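Melanin biosynthesis protein TyrA, putative (Shewanella oneidensis, PDB 2IIZ) binds heme b as a member of the dye-decolorizing (DyP-type) peroxidase family and probably acts as a heme peroxidase. Local coordinates at residues F150-E155 with I241-M246; Q184-N189 with L256-T261; G178-V183 with S298-S303. All coordinates share one frame; numbering follows the deposited sequence.

Interaction 1. Residues F150-E155 with I241-M246; sequences FVDGTE and ILRQSM. With HEM (protoporphyrin IX containing Fe), chain C.
Asp152 and Arg243 meet in a salt bridge at the heme, OD1 of Asp152 lying 3.1 Å from NH1 of Arg243 near the guanidinium edge. Carboxylate and guanidinium planes are turned 55° apart. The dense part of the contact is built round one heme propionate. O1A of that propionate takes three N-H groups: NH1 of Arg243 at 2.9 Å, NH2 of Arg243 at 3.0 Å and the backbone N of Gly153 at 3.0 Å. Its other oxygen, O2A, accepts from the backbone N of Glu155. A bend at chi3 (-74°) turns the Arg243 tip so that one guanidinium face lies over pyrrole carbon C3D, which is 3.5 Å from the guanidinium plane. Asp152 and Gly153 close the GXXDG sequence motif of DyP-type peroxidases, and Asp152 and Arg243 probably correspond to the family's distal pair, facing the heme on the side away from axial His225; Gly153 has phi 129°, where a CB would jam against the preceding carbonyl. Replacing Arg243 by an alanine would probably leave O1A with the Gly153 N-H alone of its three grips and Asp152 without its charged mate. The other branch of Asp152 packs loosely, OD2 staying 4.1 Å from CB of Ser245. Water fills in here: one molecule donates to OD2 of Asp152 and, at 2.8 Å, to O of Ser245, while a second donates to OD2 and is hydrogen-bonded to OG of Ser245.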
loop_
_atom_site.group_PDB
_atom_site.type_symbol
_atom_site.label_atom_id
_atom_site.label_comp_id
_atom_site.label_asym_id
_atom_site.label_seq_id
_atom_site.Cartn_x
_atom_site.Cartn_y
_atom_site.Cartn_z
ATOM N N PHE A 150 -4.466 -19.434 6.115
ATOM C CA PHE A 150 -3.489 -20.486 6.457
ATOM C C PHE A 150 -2.076 -19.933 6.541
ATOM O O PHE A 150 -1.705 -19.071 5.741
ATOM C CB PHE A 150 -3.491 -21.579 5.379
ATOM C CG PHE A 150 -4.690 -22.482 5.439
ATOM C CD1 PHE A 150 -5.929 -22.036 4.994
ATOM C CD2 PHE A 150 -4.583 -23.780 5.944
ATOM C CE1 PHE A 150 -7.035 -22.852 5.053
ATOM C CE2 PHE A 150 -5.702 -24.606 6.003
ATOM C CZ PHE A 150 -6.920 -24.146 5.556
ATOM N N VAL A 151 -1.288 -20.430 7.497
ATOM C CA VAL A 151 0.073 -19.961 7.727
ATOM C C VAL A 151 0.950 -20.360 6.563
ATOM O O VAL A 151 0.998 -21.525 6.217
ATOM C CB VAL A 151 0.671 -20.565 9.040
ATOM C CG1 VAL A 151 2.160 -20.200 9.235
ATOM C CG2 VAL A 151 -0.123 -20.117 10.267
ATOM N N ASP A 152 1.640 -19.394 5.960
ATOM C CA ASP A 152 2.557 -19.653 4.837
ATOM C C ASP A 152 3.980 -19.469 5.351
ATOM O O ASP A 152 4.270 -18.434 5.979
ATOM C CB ASP A 152 2.288 -18.667 3.697
ATOM C CG ASP A 152 3.063 -18.998 2.404
ATOM O OD1 ASP A 152 3.319 -20.189 2.096
ATOM O OD2 ASP A 152 3.415 -18.044 1.683
ATOM N N GLY A 153 4.849 -20.461 5.097
ATOM C CA GLY A 153 6.290 -20.390 5.447
ATOM C C GLY A 153 6.875 -21.576 6.224
ATOM O O GLY A 153 8.099 -21.774 6.293
ATOM N N THR A 154 5.992 -22.369 6.817
ATOM C CA THR A 154 6.352 -23.286 7.878
ATOM C C THR A 154 7.516 -24.229 7.529
ATOM O O THR A 154 8.436 -24.382 8.324
ATOM C CB THR A 154 5.108 -24.077 8.280
ATOM O OG1 THR A 154 4.105 -23.152 8.724
ATOM C CG2 THR A 154 5.428 -25.088 9.382
ATOM N N GLU A 155 7.473 -24.853 6.350
ATOM C CA GLU A 155 8.475 -25.865 5.970
ATOM C C GLU A 155 9.618 -25.306 5.120
ATOM O O GLU A 155 10.371 -26.068 4.505
ATOM C CB GLU A 155 7.801 -27.023 5.243
ATOM C CG GLU A 155 6.966 -27.908 6.164
ATOM C CD GLU A 155 7.819 -28.713 7.136
ATOM O OE1 GLU A 155 8.691 -29.482 6.667
ATOM O OE2 GLU A 155 7.609 -28.571 8.365
ATOM N N ILE A 241 13.008 -25.426 -2.101
ATOM C CA ILE A 241 13.224 -24.039 -2.470
ATOM C C ILE A 241 13.072 -23.163 -1.226
ATOM O O ILE A 241 12.502 -23.597 -0.205
ATOM C CB ILE A 241 12.236 -23.542 -3.546
ATOM C CG1 ILE A 241 10.790 -23.789 -3.123
ATOM C CG2 ILE A 241 12.507 -24.211 -4.885
ATOM C CD1 ILE A 241 9.836 -22.753 -3.670
ATOM N N LEU A 242 13.578 -21.938 -1.303
ATOM C CA LEU A 242 13.361 -20.985 -0.234
ATOM C C LEU A 242 12.410 -19.927 -0.737
ATOM O O LEU A 242 12.752 -19.097 -1.561
ATOM C CB LEU A 242 14.672 -20.358 0.256
ATOM C CG LEU A 242 14.474 -19.262 1.311
ATOM C CD1 LEU A 242 14.180 -19.852 2.690
ATOM C CD2 LEU A 242 15.661 -18.343 1.350
ATOM N N ARG A 243 11.198 -19.959 -0.229
ATOM C CA ARG A 243 10.198 -18.999 -0.654
ATOM C C ARG A 243 10.290 -17.750 0.166
ATOM O O ARG A 243 10.610 -17.800 1.354
ATOM C CB ARG A 243 8.811 -19.566 -0.466
ATOM C CG ARG A 243 8.463 -20.674 -1.400
ATOM C CD ARG A 243 7.271 -21.416 -0.838
ATOM N NE ARG A 243 7.670 -22.247 0.304
ATOM C CZ ARG A 243 6.903 -22.552 1.345
ATOM N NH1 ARG A 243 5.653 -22.093 1.440
ATOM N NH2 ARG A 243 7.399 -23.321 2.299
ATOM N N GLN A 244 9.994 -16.631 -0.480
ATOM C CA GLN A 244 10.017 -15.337 0.155
ATOM C C GLN A 244 8.715 -14.606 -0.110
ATOM O O GLN A 244 8.722 -13.386 -0.148
ATOM C CB GLN A 244 11.173 -14.517 -0.422
ATOM C CG GLN A 244 12.574 -14.984 -0.006
ATOM C CD GLN A 244 12.943 -14.645 1.428
ATOM O OE1 GLN A 244 12.129 -14.124 2.189
ATOM N NE2 GLN A 244 14.187 -14.949 1.808
ATOM N N SER A 245 7.614 -15.347 -0.294
ATOM C CA SER A 245 6.346 -14.757 -0.749
ATOM C C SER A 245 5.664 -13.964 0.334
ATOM O O SER A 245 5.908 -14.197 1.516
ATOM C CB SER A 245 5.363 -15.833 -1.167
ATOM O OG SER A 245 6.008 -16.871 -1.834
HETATM N N MSE A 246 4.799 -13.040 -0.070
HETATM C CA MSE A 246 3.992 -12.257 0.865
HETATM C C MSE A 246 2.623 -11.947 0.277
HETATM O O MSE A 246 2.492 -11.895 -0.936
HETATM C CB MSE A 246 4.701 -10.965 1.171
HETATM C CG MSE A 246 6.053 -11.216 1.801
HETATM SE SE MSE A 246 6.879 -9.744 2.613
HETATM C CE MSE A 246 5.500 -9.253 3.894
HETATM C CHA HEM C . 3.698 -24.973 1.298
HETATM C CHB HEM C . 0.443 -21.583 0.241
HETATM C CHC HEM C . 2.053 -21.341 -4.257
HETATM C CHD HEM C . 5.648 -24.294 -3.093
HETATM C C1A HEM C . 2.649 -24.096 1.395
HETATM C C2A HEM C . 1.808 -23.923 2.560
HETATM C C3A HEM C . 0.907 -22.974 2.246
HETATM C C4A HEM C . 1.163 -22.535 0.900
HETATM C CMA HEM C . -0.220 -22.419 3.132
HETATM C CAA HEM C . 1.950 -24.698 3.892
HETATM C CBA HEM C . 2.876 -23.969 4.887
HETATM C CGA HEM C . 4.331 -24.169 4.527
HETATM O O1A HEM C . 4.987 -23.208 4.027
HETATM O O2A HEM C . 4.860 -25.295 4.740
HETATM C C1B HEM C . 0.592 -21.244 -1.068
HETATM C C2B HEM C . -0.241 -20.293 -1.773
HETATM C C3B HEM C . 0.212 -20.226 -3.030
HETATM C C4B HEM C . 1.332 -21.129 -3.134
HETATM C CMB HEM C . -1.416 -19.538 -1.111
HETATM C CAB HEM C . -0.288 -19.384 -4.214
HETATM C CBB HEM C . -1.578 -19.117 -4.365
HETATM C C1C HEM C . 3.149 -22.141 -4.325
HETATM C C2C HEM C . 3.901 -22.379 -5.528
HETATM C C3C HEM C . 4.906 -23.202 -5.215
HETATM C C4C HEM C . 4.802 -23.490 -3.798
HETATM C CMC HEM C . 3.530 -21.755 -6.883
HETATM C CAC HEM C . 6.005 -23.775 -6.131
HETATM C CBC HEM C . 6.100 -23.536 -7.446
HETATM C C1D HEM C . 5.478 -24.730 -1.808
HETATM C C2D HEM C . 6.407 -25.578 -1.110
HETATM C C3D HEM C . 5.797 -25.793 0.263
HETATM C C4D HEM C . 4.564 -25.049 0.246
HETATM C CMD HEM C . 7.732 -26.150 -1.657
HETATM C CAD HEM C . 6.350 -26.623 1.433
HETATM C CBD HEM C . 5.692 -27.992 1.379
HETATM C CGD HEM C . 6.368 -28.991 2.289
HETATM O O1D HEM C . 5.771 -29.319 3.360
HETATM O O2D HEM C . 7.486 -29.448 1.936
HETATM N NA HEM C . 2.234 -23.237 0.393
HETATM N NB HEM C . 1.550 -21.740 -1.925
HETATM N NC HEM C . 3.715 -22.825 -3.274
HETATM N ND HEM C . 4.408 -24.437 -0.984
HETATM FE FE HEM C . 2.831 -23.197 -1.497
HETATM O O HOH W 1 3.886 -15.610 2.924
HETATM O O HOH W 2 4.434 -19.396 -0.788
#

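Interaction 2. Residues Q184-N189 with L256-T261; sequences QKYAHN and LMFIST. With HEM (protoporphyrin IX containing Fe), chain C.
Gln184 with Phe258 and Tyr186 with Leu256 form antiparallel hydrogen-bonded pairs, with Lys185 and Met257 as the non-hydrogen-bonded pair between them. Four backbone bonds join the strands; the straightest runs from N of Gln184 to O of Phe258, 2.8 Å with 163° at the hydrogen. The apolar contacts divide between the two faces of the sheet. On one, the selenomethionine at Met257 curls and sets CE 3.8 Å from CG of Lys185, whose amino end forms a salt bridge with Glu253. On the other, CB of Phe258 meets the edge of the neighbouring Tyr186 ring at CD2 (3.8 Å). That face receives the heme. With CG anti to the backbone N (chi1 -177°), the Phe258 ring puts one face over the porphyrin, C2C 3.2 Å from the ring plane. The Tyr186 ring offers a face to vinyl carbon CAB, and CD2 of Leu256 touches pyrrole carbon C3B at 3.5 Å. Among polar groups, the backbone N of Leu256 lies over one face of the His188 ring, 3.6 Å from CE1 of His188, and both ring nitrogens are hydrogen-bonded, to Thr291 and Asp146. OH of Tyr186 donates to OE1 of Gln184, in a bond too short to be certain in detail. Both oxygens also lie against heme methyl CMC. This implies a pocket wall that meets the porphyrin chiefly through carbon, while the Tyr186 hydroxyl and His188 ring nitrogens have partners within the protein.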
loop_
_atom_site.group_PDB
_atom_site.type_symbol
_atom_site.label_atom_id
_atom_site.label_comp_id
_atom_site.label_asym_id
_atom_site.label_seq_id
_atom_site.Cartn_x
_atom_site.Cartn_y
_atom_site.Cartn_z
ATOM N N GLN A 184 5.564 -15.205 -9.308
ATOM C CA GLN A 184 4.209 -15.363 -9.827
ATOM C C GLN A 184 3.305 -14.471 -9.008
ATOM O O GLN A 184 3.230 -14.629 -7.798
ATOM C CB GLN A 184 3.723 -16.808 -9.692
ATOM C CG GLN A 184 4.475 -17.836 -10.525
ATOM C CD GLN A 184 3.687 -19.141 -10.654
ATOM O OE1 GLN A 184 3.752 -20.007 -9.775
ATOM N NE2 GLN A 184 2.928 -19.277 -11.748
ATOM N N LYS A 185 2.624 -13.539 -9.659
ATOM C CA LYS A 185 1.606 -12.743 -8.984
ATOM C C LYS A 185 0.297 -13.524 -9.028
ATOM O O LYS A 185 -0.333 -13.613 -10.091
ATOM C CB LYS A 185 1.405 -11.379 -9.661
ATOM C CG LYS A 185 0.450 -10.451 -8.863
ATOM C CD LYS A 185 0.338 -9.061 -9.463
ATOM C CE LYS A 185 -0.660 -9.006 -10.609
ATOM N NZ LYS A 185 -0.877 -7.607 -11.090
ATOM N N TYR A 186 -0.088 -14.083 -7.871
ATOM C CA TYR A 186 -1.324 -14.856 -7.715
ATOM C C TYR A 186 -2.475 -13.976 -7.205
ATOM O O TYR A 186 -2.414 -13.413 -6.105
ATOM C CB TYR A 186 -1.123 -16.039 -6.761
ATOM C CG TYR A 186 -0.424 -17.264 -7.351
ATOM C CD1 TYR A 186 -1.142 -18.251 -7.980
ATOM C CD2 TYR A 186 0.942 -17.425 -7.261
ATOM C CE1 TYR A 186 -0.515 -19.390 -8.522
ATOM C CE2 TYR A 186 1.592 -18.557 -7.800
ATOM C CZ TYR A 186 0.851 -19.532 -8.427
ATOM O OH TYR A 186 1.462 -20.648 -8.961
ATOM N N ALA A 187 -3.520 -13.871 -8.025
ATOM C CA ALA A 187 -4.750 -13.176 -7.672
ATOM C C ALA A 187 -5.739 -14.224 -7.132
ATOM O O ALA A 187 -6.213 -15.083 -7.874
ATOM C CB ALA A 187 -5.328 -12.472 -8.891
ATOM N N HIS A 188 -6.038 -14.148 -5.836
ATOM C CA HIS A 188 -6.913 -15.113 -5.196
ATOM C C HIS A 188 -8.353 -14.712 -5.499
ATOM O O HIS A 188 -8.657 -13.519 -5.622
ATOM C CB HIS A 188 -6.717 -15.110 -3.665
ATOM C CG HIS A 188 -5.392 -15.627 -3.203
ATOM N ND1 HIS A 188 -4.444 -16.141 -4.060
ATOM C CD2 HIS A 188 -4.865 -15.723 -1.956
ATOM C CE1 HIS A 188 -3.382 -16.520 -3.362
ATOM N NE2 HIS A 188 -3.615 -16.281 -2.083
ATOM N N ASN A 189 -9.221 -15.715 -5.618
ATOM C CA ASN A 189 -10.669 -15.529 -5.601
ATOM C C ASN A 189 -11.163 -15.782 -4.172
ATOM O O ASN A 189 -11.570 -16.892 -3.808
ATOM C CB ASN A 189 -11.325 -16.488 -6.603
ATOM C CG ASN A 189 -12.803 -16.208 -6.816
ATOM O OD1 ASN A 189 -13.410 -15.375 -6.129
ATOM N ND2 ASN A 189 -13.396 -16.910 -7.783
ATOM N N LEU A 256 -1.296 -13.538 -3.402
ATOM C CA LEU A 256 0.047 -13.842 -2.979
ATOM C C LEU A 256 1.046 -13.441 -4.048
ATOM O O LEU A 256 0.881 -13.756 -5.238
ATOM C CB LEU A 256 0.222 -15.357 -2.731
ATOM C CG LEU A 256 1.530 -15.743 -2.037
ATOM C CD1 LEU A 256 1.463 -15.306 -0.608
ATOM C CD2 LEU A 256 1.855 -17.230 -2.103
HETATM N N MSE A 257 2.096 -12.749 -3.619
HETATM C CA MSE A 257 3.214 -12.493 -4.487
HETATM C C MSE A 257 4.166 -13.620 -4.241
HETATM O O MSE A 257 5.008 -13.567 -3.323
HETATM C CB MSE A 257 3.874 -11.173 -4.188
HETATM C CG MSE A 257 4.984 -10.797 -5.190
HETATM SE SE MSE A 257 4.396 -10.519 -7.000
HETATM C CE MSE A 257 3.249 -9.065 -6.719
ATOM N N PHE A 258 4.026 -14.651 -5.061
ATOM C CA PHE A 258 4.865 -15.802 -4.916
ATOM C C PHE A 258 6.260 -15.583 -5.450
ATOM O O PHE A 258 6.445 -15.212 -6.617
ATOM C CB PHE A 258 4.296 -17.030 -5.599
ATOM C CG PHE A 258 5.141 -18.220 -5.384
ATOM C CD1 PHE A 258 4.950 -19.012 -4.269
ATOM C CD2 PHE A 258 6.146 -18.540 -6.284
ATOM C CE1 PHE A 258 5.734 -20.131 -4.047
ATOM C CE2 PHE A 258 6.947 -19.660 -6.082
ATOM C CZ PHE A 258 6.743 -20.465 -4.955
ATOM N N ILE A 259 7.240 -15.834 -4.585
ATOM C CA ILE A 259 8.637 -15.695 -4.936
ATOM C C ILE A 259 9.395 -16.947 -4.534
ATOM O O ILE A 259 9.387 -17.311 -3.371
ATOM C CB ILE A 259 9.252 -14.468 -4.250
ATOM C CG1 ILE A 259 8.386 -13.216 -4.560
ATOM C CG2 ILE A 259 10.707 -14.302 -4.684
ATOM C CD1 ILE A 259 8.957 -11.916 -4.094
ATOM N N SER A 260 10.040 -17.600 -5.501
ATOM C CA SER A 260 10.936 -18.719 -5.224
ATOM C C SER A 260 12.398 -18.311 -5.400
ATOM O O SER A 260 12.732 -17.580 -6.326
ATOM C CB SER A 260 10.644 -19.879 -6.149
ATOM O OG SER A 260 11.653 -20.887 -6.051
ATOM N N THR A 261 13.260 -18.798 -4.504
ATOM C CA THR A 261 14.698 -18.541 -4.554
ATOM C C THR A 261 15.410 -19.869 -4.392
ATOM O O THR A 261 15.077 -20.639 -3.500
ATOM C CB THR A 261 15.150 -17.593 -3.437
ATOM O OG1 THR A 261 15.080 -18.260 -2.167
ATOM C CG2 THR A 261 14.284 -16.333 -3.391
HETATM C CHA HEM C . 3.698 -24.973 1.298
HETATM C CHB HEM C . 0.443 -21.583 0.241
HETATM C CHC HEM C . 2.053 -21.341 -4.257
HETATM C CHD HEM C . 5.648 -24.294 -3.093
HETATM C C1A HEM C . 2.649 -24.096 1.395
HETATM C C2A HEM C . 1.808 -23.923 2.560
HETATM C C3A HEM C . 0.907 -22.974 2.246
HETATM C C4A HEM C . 1.163 -22.535 0.900
HETATM C CMA HEM C . -0.220 -22.419 3.132
HETATM C CAA HEM C . 1.950 -24.698 3.892
HETATM C CBA HEM C . 2.876 -23.969 4.887
HETATM C CGA HEM C . 4.331 -24.169 4.527
HETATM O O1A HEM C . 4.987 -23.208 4.027
HETATM O O2A HEM C . 4.860 -25.295 4.740
HETATM C C1B HEM C . 0.592 -21.244 -1.068
HETATM C C2B HEM C . -0.241 -20.293 -1.773
HETATM C C3B HEM C . 0.212 -20.226 -3.030
HETATM C C4B HEM C . 1.332 -21.129 -3.134
HETATM C CMB HEM C . -1.416 -19.538 -1.111
HETATM C CAB HEM C . -0.288 -19.384 -4.214
HETATM C CBB HEM C . -1.578 -19.117 -4.365
HETATM C C1C HEM C . 3.149 -22.141 -4.325
HETATM C C2C HEM C . 3.901 -22.379 -5.528
HETATM C C3C HEM C . 4.906 -23.202 -5.215
HETATM C C4C HEM C . 4.802 -23.490 -3.798
HETATM C CMC HEM C . 3.530 -21.755 -6.883
HETATM C CAC HEM C . 6.005 -23.775 -6.131
HETATM C CBC HEM C . 6.100 -23.536 -7.446
HETATM C C1D HEM C . 5.478 -24.730 -1.808
HETATM C C2D HEM C . 6.407 -25.578 -1.110
HETATM C C3D HEM C . 5.797 -25.793 0.263
HETATM C C4D HEM C . 4.564 -25.049 0.246
HETATM C CMD HEM C . 7.732 -26.150 -1.657
HETATM C CAD HEM C . 6.350 -26.623 1.433
HETATM C CBD HEM C . 5.692 -27.992 1.379
HETATM C CGD HEM C . 6.368 -28.991 2.289
HETATM O O1D HEM C . 5.771 -29.319 3.360
HETATM O O2D HEM C . 7.486 -29.448 1.936
HETATM N NA HEM C . 2.234 -23.237 0.393
HETATM N NB HEM C . 1.550 -21.740 -1.925
HETATM N NC HEM C . 3.715 -22.825 -3.274
HETATM N ND HEM C . 4.408 -24.437 -0.984
HETATM FE FE HEM C . 2.831 -23.197 -1.497
#

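Interaction 3. Residues G178-V183 with S298-S303; sequences GSYIHV and SFFAPS
The carbonyl oxygen of Ile181 is held from the opposite strand by N of Phe299, at 2.8 Å, and by a CA-H...O contact from Ser298. The carbonyl of Ser179 is gripped likewise, by N of Ala301 and the CA-H of Phe300. Return bonds from N of Ile181 and N of Ser179 complete a central strand pair of the antiparallel sheet, within the C-terminal DyP domain of the dimeric alpha-beta barrel clan. On one face Phe300, its CG anti to the backbone N (chi1 -165°), drives its edge into the face of Tyr180, a T-shaped pair with centroids 4.8 Å apart and planes at 69°. The same ring reaches Gly178, where a CB would clash with CE2. OH of Tyr180 is hydrogen-bonded to N of Met82 and OG of Ser298 to O of Lys84. The other face is mostly apolar: CD1 of Ile181 presses on CB of Ala301 at a tight 3.5 Å, and CG2 of Val183 meets the Phe299 ring edge at CE2, 3.6 Å away; OG of Ser179 is hydrogen-bonded to O of Ala166. Strand 61-67, beyond strand 291-301, packs Phe63 and Ala65 on Ile181, Phe299 and Ala301; strand 254-262 borders strand 179-188; Ser303 N-caps helix 304-308.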
loop_
_atom_site.group_PDB
_atom_site.type_symbol
_atom_site.label_atom_id
_atom_site.label_comp_id
_atom_site.label_asym_id
_atom_site.label_seq_id
_atom_site.Cartn_x
_atom_site.Cartn_y
_atom_site.Cartn_z
ATOM N N GLY A 178 24.900 -16.290 -5.984
ATOM C CA GLY A 178 23.691 -15.874 -6.692
ATOM C C GLY A 178 22.569 -16.868 -6.508
ATOM O O GLY A 178 22.808 -18.001 -6.114
ATOM N N SER A 179 21.340 -16.435 -6.796
ATOM C CA SER A 179 20.154 -17.300 -6.687
ATOM C C SER A 179 19.246 -17.240 -7.941
ATOM O O SER A 179 19.162 -16.213 -8.624
ATOM C CB SER A 179 19.368 -16.904 -5.423
ATOM O OG SER A 179 18.292 -17.774 -5.164
ATOM N N TYR A 180 18.570 -18.345 -8.240
ATOM C CA TYR A 180 17.584 -18.359 -9.329
ATOM C C TYR A 180 16.216 -17.984 -8.775
ATOM O O TYR A 180 15.705 -18.623 -7.844
ATOM C CB TYR A 180 17.535 -19.715 -10.035
ATOM C CG TYR A 180 18.776 -20.039 -10.857
ATOM C CD1 TYR A 180 18.931 -19.556 -12.151
ATOM C CD2 TYR A 180 19.793 -20.833 -10.335
ATOM C CE1 TYR A 180 20.083 -19.860 -12.909
ATOM C CE2 TYR A 180 20.930 -21.137 -11.075
ATOM C CZ TYR A 180 21.078 -20.652 -12.359
ATOM O OH TYR A 180 22.224 -20.971 -13.084
ATOM N N ILE A 181 15.622 -16.948 -9.352
ATOM C CA ILE A 181 14.408 -16.375 -8.796
ATOM C C ILE A 181 13.230 -16.485 -9.759
ATOM O O ILE A 181 13.370 -16.241 -10.940
ATOM C CB ILE A 181 14.681 -14.915 -8.372
ATOM C CG1 ILE A 181 15.816 -14.941 -7.333
ATOM C CG2 ILE A 181 13.412 -14.235 -7.836
ATOM C CD1 ILE A 181 16.056 -13.668 -6.624
ATOM N N HIS A 182 12.067 -16.864 -9.240
ATOM C CA HIS A 182 10.850 -16.919 -10.041
ATOM C C HIS A 182 9.737 -16.222 -9.271
ATOM O O HIS A 182 9.601 -16.398 -8.051
ATOM C CB HIS A 182 10.439 -18.351 -10.330
ATOM C CG HIS A 182 11.399 -19.093 -11.213
ATOM N ND1 HIS A 182 12.397 -19.898 -10.712
ATOM C CD2 HIS A 182 11.512 -19.149 -12.561
ATOM C CE1 HIS A 182 13.086 -20.420 -11.715
ATOM N NE2 HIS A 182 12.570 -19.982 -12.848
ATOM N N VAL A 183 8.945 -15.438 -9.989
ATOM C CA VAL A 183 7.924 -14.623 -9.374
ATOM C C VAL A 183 6.598 -14.903 -10.093
ATOM O O VAL A 183 6.526 -14.860 -11.338
ATOM C CB VAL A 183 8.328 -13.150 -9.475
ATOM C CG1 VAL A 183 7.331 -12.252 -8.779
ATOM C CG2 VAL A 183 9.733 -12.952 -8.898
ATOM N N SER A 298 11.181 -15.206 -14.779
ATOM C CA SER A 298 12.450 -15.788 -14.342
ATOM C C SER A 298 13.522 -14.698 -14.244
ATOM O O SER A 298 13.635 -13.853 -15.145
ATOM C CB SER A 298 12.912 -16.884 -15.314
ATOM O OG SER A 298 13.932 -17.689 -14.737
ATOM N N PHE A 299 14.298 -14.724 -13.151
ATOM C CA PHE A 299 15.397 -13.778 -12.921
ATOM C C PHE A 299 16.623 -14.513 -12.372
ATOM O O PHE A 299 16.540 -15.665 -11.932
ATOM C CB PHE A 299 15.041 -12.703 -11.882
ATOM C CG PHE A 299 13.766 -11.949 -12.140
ATOM C CD1 PHE A 299 13.756 -10.822 -12.951
ATOM C CD2 PHE A 299 12.577 -12.353 -11.554
ATOM C CE1 PHE A 299 12.574 -10.116 -13.184
ATOM C CE2 PHE A 299 11.391 -11.654 -11.775
ATOM C CZ PHE A 299 11.391 -10.530 -12.592
ATOM N N PHE A 300 17.763 -13.832 -12.395
ATOM C CA PHE A 300 18.934 -14.238 -11.604
ATOM C C PHE A 300 19.349 -13.028 -10.781
ATOM O O PHE A 300 19.494 -11.926 -11.307
ATOM C CB PHE A 300 20.101 -14.729 -12.480
ATOM C CG PHE A 300 21.180 -15.489 -11.712
ATOM C CD1 PHE A 300 21.005 -16.822 -11.367
ATOM C CD2 PHE A 300 22.360 -14.871 -11.345
ATOM C CE1 PHE A 300 21.986 -17.515 -10.668
ATOM C CE2 PHE A 300 23.341 -15.555 -10.646
ATOM C CZ PHE A 300 23.156 -16.878 -10.310
ATOM N N ALA A 301 19.523 -13.262 -9.484
ATOM C CA ALA A 301 20.017 -12.274 -8.546
ATOM C C ALA A 301 21.466 -12.634 -8.240
ATOM O O ALA A 301 21.732 -13.548 -7.455
ATOM C CB ALA A 301 19.194 -12.296 -7.275
ATOM N N PRO A 302 22.418 -11.929 -8.859
ATOM C CA PRO A 302 23.797 -12.328 -8.571
ATOM C C PRO A 302 24.278 -11.892 -7.181
ATOM O O PRO A 302 23.556 -11.233 -6.420
ATOM C CB PRO A 302 24.611 -11.630 -9.674
ATOM C CG PRO A 302 23.608 -10.984 -10.604
ATOM C CD PRO A 302 22.363 -10.801 -9.807
ATOM N N SER A 303 25.502 -12.288 -6.875
ATOM C CA SER A 303 26.226 -11.789 -5.726
ATOM C C SER A 303 26.513 -10.341 -5.990
ATOM O O SER A 303 26.481 -9.877 -7.137
ATOM C CB SER A 303 27.554 -12.548 -5.534
ATOM O OG SER A 303 28.479 -12.264 -6.569
#

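All three contacts reach one antiparallel sheet, in which strands 291-301, 179-188, 254-262 and 238-249 are successive neighbours. Interactions 2 and 3 share strand 179-188 and are buried strand pairings; interaction 1 is a surface contact between loop 150-155 and strand 238-249. Interactions 1 and 2 touch each other and the same heme, one gripping its propionate with a guanidinium and backbone N-H groups, with water between Asp152 and Ser245, the other covering the porphyrin with rings and aliphatic carbon. Interaction 3 joins interaction 2 where N of Ser260 meets O of His182, yet packs its aromatic and aliphatic groups beyond the heme pocket. Its centre lies about 17 Å from that of interaction 1.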